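Local coordinates for succinate-semialdehyde dehydrogenase (Synechococcus sp., PDB 4ITA) that oxidises succinic semialdehyde to succinate, probably passing hydride to NADP+ to give NADPH, as a member of the aldehyde dehydrogenase family, at the interface of chains A and B. Numbering follows the deposited sequence. Chains: chain A/B, Succinate-semialdehyde dehydrogenase.

The interface of chains A and B. Residues chain A 109-111, 116; chain B 422, 424-425.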
ATOM      1  N   THR A 109     -10.034  17.410  11.544  1.00 10.89           N
ATOM      2  CA  THR A 109      -8.965  17.520  12.529  1.00 12.13           C
ATOM      3  C   THR A 109      -8.796  18.996  12.837  1.00 13.76           C
ATOM      4  O   THR A 109      -8.702  19.814  11.925  1.00 15.01           O
ATOM      5  CB  THR A 109      -7.643  16.947  11.985  1.00 13.28           C
ATOM      6  OG1 THR A 109      -7.780  15.532  11.796  1.00 15.89           O
ATOM      7  CG2 THR A 109      -6.492  17.212  12.955  1.00 15.14           C
ATOM      8  N   GLU A 110      -8.766  19.339  14.117  1.00 12.92           N
ATOM      9  CA  GLU A 110      -8.689  20.738  14.515  1.00 13.60           C
ATOM     10  C   GLU A 110      -7.297  21.320  14.291  1.00 13.97           C
ATOM     11  O   GLU A 110      -6.294  20.777  14.759  1.00 15.12           O
ATOM     12  CB  GLU A 110      -9.112  20.903  15.980  1.00 15.61           C
ATOM     13  CG  GLU A 110      -9.356  22.348  16.407  1.00 20.60           C
ATOM     14  CD  GLU A 110     -10.549  22.983  15.707  1.00 18.19           C
ATOM     15  OE1 GLU A 110     -10.592  24.228  15.628  1.00 24.71           O
ATOM     16  OE2 GLU A 110     -11.439  22.242  15.233  1.00 19.19           O
ATOM     17  N   THR A 111      -7.248  22.410  13.533  1.00 13.10           N
ATOM     18  CA  THR A 111      -6.027  23.180  13.328  1.00 14.37           C
ATOM     19  C   THR A 111      -6.428  24.646  13.355  1.00 14.33           C
ATOM     20  O   THR A 111      -7.555  24.977  13.724  1.00 13.83           O
ATOM     21  CB  THR A 111      -5.356  22.877  11.972  1.00 11.33           C
ATOM     22  OG1 THR A 111      -6.195  23.319  10.899  1.00 13.12           O
ATOM     23  CG2 THR A 111      -5.056  21.381  11.809  1.00 13.70           C
ATOM     24  N   SER A 116     -10.314  21.985   8.380  1.00  9.21           N
ATOM     25  CA  SER A 116      -9.268  21.077   7.931  1.00  9.12           C
ATOM     26  C   SER A 116      -9.734  19.652   8.140  1.00  9.62           C
ATOM     27  O   SER A 116     -10.229  19.296   9.209  1.00  9.25           O
ATOM     28  CB  SER A 116      -7.929  21.351   8.623  1.00 12.23           C
ATOM     29  OG  SER A 116      -8.086  21.496  10.019  1.00 12.36           O
TER
ATOM     30  N   ASP B 422       2.006  19.031   7.862  1.00 11.02           N
ATOM     31  CA  ASP B 422       1.675  19.277   9.259  1.00 11.11           C
ATOM     32  C   ASP B 422       1.481  17.893   9.855  1.00 10.14           C
ATOM     33  O   ASP B 422       0.685  17.122   9.339  1.00 10.10           O
ATOM     34  CB  ASP B 422       0.368  20.080   9.303  1.00 12.19           C
ATOM     35  CG  ASP B 422      -0.093  20.429  10.714  1.00 14.69           C
ATOM     36  OD1 ASP B 422       0.171  19.669  11.667  1.00 12.88           O
ATOM     37  OD2 ASP B 422      -0.762  21.475  10.859  1.00 19.69           O
ATOM     38  N   ARG B 424      -0.251  16.769  12.025  1.00  8.80           N
ATOM     39  CA  ARG B 424      -1.630  16.478  12.403  1.00  9.54           C
ATOM     40  C   ARG B 424      -2.507  15.971  11.257  1.00  9.18           C
ATOM     41  O   ARG B 424      -3.595  15.443  11.499  1.00 11.19           O
ATOM     42  CB  ARG B 424      -2.272  17.724  13.021  1.00 10.37           C
ATOM     43  CG  ARG B 424      -1.601  18.166  14.318  1.00 10.77           C
ATOM     44  CD  ARG B 424      -2.147  19.506  14.789  1.00 12.94           C
ATOM     45  NE  ARG B 424      -1.806  20.574  13.859  1.00 13.86           N
ATOM     46  CZ  ARG B 424      -2.099  21.856  14.047  1.00 13.45           C
ATOM     47  NH1 ARG B 424      -2.749  22.236  15.137  1.00 16.77           N
ATOM     48  NH2 ARG B 424      -1.746  22.751  13.138  1.00 16.07           N
ATOM     49  N   LEU B 425      -2.031  16.131  10.021  1.00  9.94           N
ATOM     50  CA  LEU B 425      -2.805  15.804   8.824  1.00 10.84           C
ATOM     51  C   LEU B 425      -2.006  14.890   7.921  1.00  8.71           C
ATOM     52  O   LEU B 425      -0.823  15.130   7.708  1.00  9.59           O
ATOM     53  CB  LEU B 425      -3.110  17.081   8.042  1.00 13.67           C
ATOM     54  CG  LEU B 425      -4.010  18.097   8.744  1.00 16.90           C
ATOM     55  CD1 LEU B 425      -4.032  19.421   7.991  1.00 19.63           C
ATOM     56  CD2 LEU B 425      -5.400  17.519   8.847  1.00 19.64           C
TER
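B:Asp422 OD1, a carboxylate oxygen, accepts two hydrogen bonds from B:Arg424, whose guanidinium packs against A:Thr111 across the dimer interface. The backbone B:Arg424 N reaches B:Asp422 OD1 at 3.0 Å, from above the carboxylate plane. The other comes from NE on the syn side. B:Arg424 NH2 bonds the syn lone pair of B:Asp422 OD2 at 2.8 Å and completes a side-on salt bridge. The arginine chain bends at chi3 (-66°), which turns the guanidinium back to the aspartate two residues earlier. This pairing holds the flat group in place and fixes its rotation.

One face of the guanidinium receives the methyl CG2 of A:Thr111, which sits over its centre, 3.7 Å from B:Arg424 CZ. No polar atoms bond across this patch, so the chains meet here by packing. An alanine in place of B:Arg424 would probably open a gap under the A:Thr111 methyl and leave the B:Asp422 carboxylate without its charged mate.

On chain A, A:Ser116 OG, from strand 115-122, ties the loop together. A:Ser116 OG donates to A:Thr109 O at 2.6 Å, nearly along the C=O axis. A:Ser116 OG and A:Thr111 OG1 lie 2.8 Å apart and share a hydrogen bond. With that hydroxyl held, the A:Thr111 methyl lies anti to the carbonyl carbon and points at the arginine. Beside this, A:Thr109 CB packs on the methyl B:Leu425 CD2 at 3.9 Å, and A:Thr109 CG2 lies 3.7 Å from the backbone B:Arg424 O.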